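Local coordinates for protein-tyrosine-phosphatase PTP1 (Arabidopsis thaliana, PDB 6KRW) that hydrolyses phosphotyrosine on proteins, dephosphorylating the MAP kinase MPK6 and, in vitro, inactivating MPK4, and, together with MKP1, modulates plant defence responses, at residues N11-A16 with Q255-G260; H32-L37 with Q283-Y288; V133-L138 with I233-S238. All blocks are in the same frame, centred on the assembly; numbering follows the deposited sequence. Where two conformers were deposited one is given.

Interaction 1: N11-A16 with Q255-G260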
# COMPACT_ATOMS: atom_id res chain seq x y z
N ASN A 11 6.52 22.50 -14.18
CA ASN A 11 5.27 23.28 -14.43
C ASN A 11 4.08 22.51 -13.85
O ASN A 11 3.17 23.13 -13.25
CB ASN A 11 5.06 23.54 -15.91
CG ASN A 11 6.04 24.54 -16.47
OD1 ASN A 11 6.55 25.39 -15.76
ND2 ASN A 11 6.31 24.45 -17.76
N HIS A 12 4.05 21.20 -14.03
CA HIS A 12 2.89 20.41 -13.55
C HIS A 12 2.90 20.38 -12.02
O HIS A 12 1.84 20.49 -11.42
CB HIS A 12 2.89 19.03 -14.21
CG HIS A 12 2.54 19.08 -15.67
ND1 HIS A 12 1.70 20.05 -16.19
CD2 HIS A 12 2.83 18.26 -16.69
CE1 HIS A 12 1.54 19.85 -17.48
NE2 HIS A 12 2.22 18.75 -17.81
N CYS A 13 4.08 20.29 -11.42
CA CYS A 13 4.14 20.31 -9.93
C CYS A 13 3.69 21.69 -9.40
O CYS A 13 2.98 21.72 -8.38
CB CYS A 13 5.55 19.97 -9.44
SG CYS A 13 5.99 18.24 -9.69
N HIS A 14 4.12 22.78 -10.03
CA HIS A 14 3.69 24.14 -9.59
C HIS A 14 2.17 24.26 -9.73
O HIS A 14 1.50 24.75 -8.81
CB HIS A 14 4.43 25.22 -10.39
CG HIS A 14 5.80 25.49 -9.88
ND1 HIS A 14 6.04 26.13 -8.68
CD2 HIS A 14 7.01 25.21 -10.41
CE1 HIS A 14 7.34 26.23 -8.49
NE2 HIS A 14 7.95 25.68 -9.54
N GLN A 15 1.64 23.81 -10.85
CA GLN A 15 0.18 23.88 -11.10
C GLN A 15 -0.55 23.07 -10.04
O GLN A 15 -1.51 23.58 -9.44
CB GLN A 15 -0.11 23.37 -12.50
CG GLN A 15 0.33 24.34 -13.59
CD GLN A 15 0.45 23.65 -14.93
OE1 GLN A 15 0.08 22.48 -15.08
NE2 GLN A 15 1.03 24.34 -15.89
N ALA A 16 -0.09 21.85 -9.79
CA ALA A 16 -0.71 21.00 -8.75
C ALA A 16 -0.56 21.65 -7.38
O ALA A 16 -1.50 21.60 -6.59
CB ALA A 16 -0.11 19.62 -8.77
N GLN A 255 3.08 10.54 -8.42
CA GLN A 255 3.57 9.93 -9.69
C GLN A 255 2.74 10.42 -10.86
O GLN A 255 3.30 10.65 -11.95
CB GLN A 255 3.54 8.42 -9.60
CG GLN A 255 4.65 7.88 -8.74
CD GLN A 255 4.79 6.38 -8.82
OE1 GLN A 255 3.79 5.67 -8.92
NE2 GLN A 255 6.03 5.90 -8.75
N ARG A 256 1.43 10.49 -10.69
CA ARG A 256 0.56 10.88 -11.82
C ARG A 256 0.76 12.35 -12.18
O ARG A 256 0.73 12.69 -13.36
CB ARG A 256 -0.89 10.52 -11.49
CG ARG A 256 -1.16 9.03 -11.63
CD ARG A 256 -2.46 8.62 -10.98
NE ARG A 256 -3.61 9.34 -11.52
CZ ARG A 256 -4.70 9.61 -10.83
NH1 ARG A 256 -4.85 9.12 -9.62
NH2 ARG A 256 -5.69 10.29 -11.41
N ILE A 257 1.00 13.22 -11.20
CA ILE A 257 1.33 14.64 -11.50
C ILE A 257 2.62 14.67 -12.32
O ILE A 257 2.66 15.36 -13.35
CB ILE A 257 1.44 15.47 -10.21
CG1 ILE A 257 0.08 15.59 -9.52
CG2 ILE A 257 2.06 16.84 -10.51
CD1 ILE A 257 0.19 16.04 -8.07
N LEU A 258 3.63 13.92 -11.90
CA LEU A 258 4.95 13.92 -12.58
C LEU A 258 4.83 13.32 -13.97
O LEU A 258 5.66 13.64 -14.83
CB LEU A 258 5.94 13.13 -11.74
CG LEU A 258 6.39 13.82 -10.46
CD1 LEU A 258 7.24 12.87 -9.61
CD2 LEU A 258 7.19 15.08 -10.79
N ALA A 259 3.80 12.50 -14.21
CA ALA A 259 3.62 11.85 -15.53
C ALA A 259 2.68 12.67 -16.42
O ALA A 259 2.53 12.30 -17.59
CB ALA A 259 3.12 10.44 -15.36
N GLY A 260 2.10 13.74 -15.90
CA GLY A 260 1.27 14.66 -16.70
C GLY A 260 -0.21 14.30 -16.70
O GLY A 260 -0.91 14.80 -17.57
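I257 on helix 242-259 presses its aliphatic branches against H12, C13 and A16 of helix 7-24. From CB, which lies to the side of the interface, the chain forks. The CG2 branch stands anti to the backbone N and lies against the turn of 11-16, where it meets the carbonyl O of H12 at 3.8 Å and the methyl of A16 at 3.9 Å, with the CA of C13 a little farther off. The other branch starts at CG1, anti to the carbonyl carbon (chi1 -66°), and continues through an extended chi2 to CD1, whose distance to A16 CB is 3.7 Å. The A16 methyl thus rests against both arms of the isoleucine.

The helices cross nearer to perpendicular than to antiparallel: the axes of the short segments 11-16 and 255-259 make an angle of 128° and come within 8.9 Å of each other. Helix 7-24 precedes the central sheet in the chain and packs here on the end of the helix that follows the phosphate-binding loop. That end is a Schellman motif, with G260 at positive phi and its N bonded to the carbonyl O of I257.

L258 starts out pointing away from helix 7-24, yet its CD2 methyl swings back to reach SG of C13 at 3.6 Å. The side chains of C13 and A16 also both touch L299 of helix 285-303. Toward the solvent-accessible side, the imidazole of H12 lays CD2 near the CA of G260, 3.9 Å away, in an oblique approach. Its rotation is fixed from within its own helix: ND1 donates to OE1 of Q15 over 3.1 Å, with the acceptor almost in the ring plane and the bond fairly straight at 163°.

Interaction 2: H32-L37 with Q283-Y288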
# COMPACT_ATOMS: atom_id res chain seq x y z
N HIS A 32 -15.85 18.39 2.89
CA HIS A 32 -17.03 18.15 2.01
C HIS A 32 -16.72 16.98 1.08
O HIS A 32 -17.61 16.12 0.88
CB HIS A 32 -17.40 19.42 1.23
CG HIS A 32 -18.72 19.36 0.56
ND1 HIS A 32 -18.87 18.99 -0.76
CD2 HIS A 32 -19.96 19.65 1.02
CE1 HIS A 32 -20.15 19.04 -1.09
NE2 HIS A 32 -20.84 19.45 -0.02
N GLU A 33 -15.52 16.93 0.51
CA GLU A 33 -15.15 15.81 -0.39
C GLU A 33 -15.28 14.49 0.38
O GLU A 33 -15.85 13.51 -0.15
CB GLU A 33 -13.74 15.96 -0.95
CG GLU A 33 -13.57 17.11 -1.91
CD GLU A 33 -12.16 17.33 -2.43
OE1 GLU A 33 -11.97 18.14 -3.35
OE2 GLU A 33 -11.23 16.69 -1.88
N PHE A 34 -14.70 14.40 1.58
CA PHE A 34 -14.72 13.12 2.32
C PHE A 34 -16.15 12.74 2.72
O PHE A 34 -16.49 11.55 2.62
CB PHE A 34 -13.79 13.16 3.54
CG PHE A 34 -13.59 11.80 4.13
CD1 PHE A 34 -12.77 10.88 3.50
CD2 PHE A 34 -14.26 11.41 5.29
CE1 PHE A 34 -12.61 9.61 4.03
CE2 PHE A 34 -14.11 10.13 5.79
CZ PHE A 34 -13.27 9.24 5.18
N THR A 35 -16.95 13.71 3.18
CA THR A 35 -18.36 13.43 3.52
C THR A 35 -19.08 12.87 2.29
O THR A 35 -19.90 11.91 2.44
CB THR A 35 -19.02 14.69 4.08
OG1 THR A 35 -18.31 15.06 5.27
CG2 THR A 35 -20.47 14.46 4.41
N GLY A 36 -18.80 13.42 1.11
CA GLY A 36 -19.42 12.92 -0.13
C GLY A 36 -18.98 11.50 -0.44
O GLY A 36 -19.81 10.67 -0.86
N LEU A 37 -17.70 11.21 -0.29
CA LEU A 37 -17.20 9.83 -0.49
C LEU A 37 -17.91 8.88 0.47
O LEU A 37 -18.30 7.78 0.06
CB LEU A 37 -15.69 9.77 -0.27
CG LEU A 37 -14.83 10.40 -1.36
CD1 LEU A 37 -13.40 10.63 -0.88
CD2 LEU A 37 -14.84 9.55 -2.63
N GLN A 283 -9.71 5.44 5.42
CA GLN A 283 -10.78 5.15 6.39
C GLN A 283 -11.35 6.39 7.07
O GLN A 283 -12.55 6.36 7.41
CB GLN A 283 -10.30 4.11 7.39
CG GLN A 283 -10.33 2.71 6.80
CD GLN A 283 -11.74 2.21 6.91
OE1 GLN A 283 -12.22 1.92 8.00
NE2 GLN A 283 -12.41 2.10 5.76
N THR A 284 -10.56 7.43 7.30
CA THR A 284 -11.07 8.52 8.17
C THR A 284 -10.88 9.89 7.53
O THR A 284 -10.03 10.03 6.67
CB THR A 284 -10.38 8.51 9.55
OG1 THR A 284 -9.04 8.94 9.37
CG2 THR A 284 -10.40 7.15 10.23
N MET A 285 -11.61 10.87 8.03
CA MET A 285 -11.45 12.25 7.50
C MET A 285 -10.04 12.76 7.85
O MET A 285 -9.45 13.45 7.02
CB MET A 285 -12.53 13.17 8.05
CG MET A 285 -12.50 14.56 7.44
SD MET A 285 -13.79 15.67 8.07
CE MET A 285 -15.23 14.96 7.26
N ASP A 286 -9.50 12.41 9.02
CA ASP A 286 -8.11 12.82 9.33
C ASP A 286 -7.12 12.19 8.34
O ASP A 286 -6.19 12.89 7.92
CB ASP A 286 -7.74 12.48 10.77
CG ASP A 286 -8.35 13.39 11.80
OD1 ASP A 286 -8.86 14.48 11.43
OD2 ASP A 286 -8.31 13.02 12.98
N GLN A 287 -7.35 10.95 7.91
CA GLN A 287 -6.47 10.31 6.91
C GLN A 287 -6.59 11.05 5.58
O GLN A 287 -5.59 11.22 4.92
CB GLN A 287 -6.77 8.82 6.78
CG GLN A 287 -6.19 8.03 7.94
CD GLN A 287 -6.66 6.60 7.97
OE1 GLN A 287 -7.44 6.17 7.11
NE2 GLN A 287 -6.20 5.83 8.94
N TYR A 288 -7.80 11.47 5.22
CA TYR A 288 -8.00 12.20 3.96
C TYR A 288 -7.28 13.54 4.01
O TYR A 288 -6.61 13.90 3.07
CB TYR A 288 -9.51 12.32 3.71
CG TYR A 288 -9.86 12.81 2.34
CD1 TYR A 288 -9.69 11.98 1.24
CD2 TYR A 288 -10.33 14.09 2.13
CE1 TYR A 288 -10.00 12.42 -0.04
CE2 TYR A 288 -10.66 14.53 0.86
CZ TYR A 288 -10.45 13.70 -0.23
OH TYR A 288 -10.78 14.11 -1.51
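F34 and M285 mark the closest backbone approach, their CA atoms 6.2 Å apart, where helix 27-39 passes the first turn of helix 285-303. With CG anti to the backbone N (chi1 -169°), the F34 ring reaches across to lie against that turn. One face covers the T284-M285 peptide, CE2 lying 3.4 Å from M285 N, and M285 CA makes a CH-pi contact over the same face. F34 CD1 meets CB of Y288 at 3.6 Å, the two rings being obliquely inclined.

Y288 OH donates to OE2 of E33 over 2.6 Å, approaching from above the carboxylate plane, while OE2 lies at the edge of the tyrosine ring. This oxygen also bonds Y292 OH, and OE1 forms a salt bridge with K23, so both carboxylate oxygens have partners.

T284 and Q287 form a capping box under F34: T284 OG1 accepts from Q287 N at 3.0 Å, and Q287 OE1 accepts a weak bond from T284 N. The same OE1 accepts from Q283 N, holding the backbone of a residue that probably binds substrate, as in related phosphatases. L37 CD1 touches CE1 of Y288 and, like F34, packs on helix 267-277, while Q287 contacts helix 242-259.

Interaction 3: V133-L138 with I233-S238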
# COMPACT_ATOMS: atom_id res chain seq x y z
N VAL A 133 5.78 -2.29 1.79
CA VAL A 133 5.52 -1.14 2.67
C VAL A 133 4.60 -1.61 3.77
O VAL A 133 3.43 -1.96 3.49
CB VAL A 133 4.99 0.09 1.93
CG1 VAL A 133 4.72 1.23 2.87
CG2 VAL A 133 5.89 0.48 0.78
N MET A 134 5.12 -1.58 4.99
CA MET A 134 4.36 -2.03 6.17
C MET A 134 4.08 -0.82 7.06
O MET A 134 5.05 -0.22 7.56
CB MET A 134 5.21 -3.04 6.94
CG MET A 134 4.54 -3.54 8.17
SD MET A 134 5.49 -4.85 8.90
CE MET A 134 4.40 -5.22 10.27
N LEU A 135 2.81 -0.49 7.32
CA LEU A 135 2.40 0.76 7.99
C LEU A 135 1.75 0.46 9.33
O LEU A 135 0.92 1.23 9.77
CB LEU A 135 1.43 1.51 7.06
CG LEU A 135 2.01 1.85 5.70
CD1 LEU A 135 0.88 2.35 4.77
CD2 LEU A 135 3.14 2.85 5.79
N THR A 136 2.18 -0.60 10.00
CA THR A 136 1.58 -0.95 11.30
C THR A 136 2.68 -1.56 12.19
O THR A 136 3.62 -2.07 11.64
CB THR A 136 0.45 -1.97 11.14
OG1 THR A 136 -0.23 -2.29 12.36
CG2 THR A 136 0.89 -3.25 10.48
N ARG A 137 2.39 -1.52 13.47
CA ARG A 137 3.05 -2.39 14.46
C ARG A 137 2.41 -3.77 14.41
O ARG A 137 1.26 -3.88 13.94
CB ARG A 137 2.93 -1.81 15.88
CG ARG A 137 3.57 -0.44 16.05
CD ARG A 137 3.40 0.01 17.50
NE ARG A 137 3.99 1.31 17.72
CZ ARG A 137 4.12 1.85 18.95
NH1 ARG A 137 3.53 1.27 19.99
NH2 ARG A 137 4.74 3.00 19.12
N LEU A 138 3.13 -4.77 14.91
CA LEU A 138 2.51 -6.11 15.10
C LEU A 138 1.37 -6.02 16.11
O LEU A 138 0.37 -6.71 15.95
CB LEU A 138 3.60 -7.11 15.51
CG LEU A 138 4.75 -7.31 14.51
CD1 LEU A 138 5.82 -8.23 15.08
CD2 LEU A 138 4.25 -7.84 13.17
N ILE A 233 4.11 -2.89 -5.96
CA ILE A 233 4.53 -2.55 -4.57
C ILE A 233 3.48 -3.07 -3.61
O ILE A 233 2.32 -2.66 -3.71
CB ILE A 233 4.72 -1.04 -4.41
CG1 ILE A 233 5.87 -0.55 -5.28
CG2 ILE A 233 4.88 -0.66 -2.95
CD1 ILE A 233 5.96 0.94 -5.36
N ILE A 234 3.87 -3.97 -2.73
CA ILE A 234 2.97 -4.41 -1.66
C ILE A 234 2.83 -3.30 -0.64
O ILE A 234 3.84 -2.78 -0.19
CB ILE A 234 3.42 -5.75 -1.05
CG1 ILE A 234 3.24 -6.88 -2.06
CG2 ILE A 234 2.65 -6.03 0.22
CD1 ILE A 234 3.92 -8.17 -1.65
N VAL A 235 1.62 -2.97 -0.27
CA VAL A 235 1.33 -2.01 0.83
C VAL A 235 0.37 -2.67 1.78
O VAL A 235 -0.67 -3.19 1.32
CB VAL A 235 0.84 -0.64 0.36
CG1 VAL A 235 0.73 0.32 1.53
CG2 VAL A 235 1.68 -0.06 -0.75
N HIS A 236 0.71 -2.71 3.06
CA HIS A 236 -0.21 -3.34 4.02
C HIS A 236 -0.16 -2.61 5.36
O HIS A 236 0.89 -2.03 5.71
CB HIS A 236 0.05 -4.83 4.17
CG HIS A 236 1.18 -5.20 5.08
ND1 HIS A 236 0.97 -5.37 6.42
CD2 HIS A 236 2.44 -5.57 4.81
CE1 HIS A 236 2.13 -5.74 6.99
NE2 HIS A 236 3.07 -5.85 6.01
N CYS A 237 -1.24 -2.68 6.09
CA CYS A 237 -1.28 -2.25 7.50
C CYS A 237 -1.92 -3.43 8.23
O CYS A 237 -1.38 -4.53 8.14
CB CYS A 237 -2.01 -0.91 7.66
SG CYS A 237 -3.59 -0.77 6.79
N SER A 238 -3.00 -3.20 8.94
CA SER A 238 -3.69 -4.34 9.56
C SER A 238 -4.79 -4.86 8.61
O SER A 238 -4.73 -6.02 8.25
CB SER A 238 -4.22 -3.99 10.90
OG SER A 238 -4.63 -5.16 11.55
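M134 and H236 meet through contrasting torsions: the methionine is fully extended (chi1 179°), whereas H236 takes chi1 80°, placing CG between its backbone N and carbonyl carbon. The imidazole thereby turns toward M134, whose CG lies 3.5 Å from CE1 of H236 and whose CA sits over one ring face. They belong to neighbouring parallel strands, 131-134 and 233-236, in the central mixed sheet of the classical tyrosine phosphatase fold; the second leads into the P-loop bearing the catalytic C237.

V133 N donates to I234 O at 2.8 Å, H236 N to V133 O, and L135 N to H236 O, carrying the pairing past the end of strand 131-134. On the face that carries V133 and V235, opposite H236, the CG1 methyl of V235 meets CD1 of L135 at 3.8 Å.

Beyond the strands, T136 CG2 rests against the carbonyl O of C237 at 3.5 Å. The same oxygen accepts a hydrogen bond from H236 ND1 over 3.0 Å, on a lone pair in the carbonyl plane, which ties the imidazole to the catalytic cysteine's backbone. The other ring nitrogen of H236, NE2, is hydrogen-bonded to Y150 OH.

Overall arrangement
The centre of interaction 3 lies in the core, about 7 Å from the centre of the chain, whereas interactions 1 and 2 are partly buried helix contacts whose centres lie about 21 and 18 Å from it. Backbone bonds dominate the strand pair; interaction 1 relies on apolar side chains, and interaction 2 combines an aromatic face with a tyrosine-glutamate bond. Segments 11-16 and 32-37 come from successive N-terminal helices, which pack on helices 242-259 and 285-303. Strand 233-236 leads through the P-loop into helix 242-259, connecting interaction 3 to interaction 1 along the chain. C237, the catalytic cysteine, lies in 233-238, and Q283, which probably binds substrate, in 283-288, while interaction 1 is remote from both.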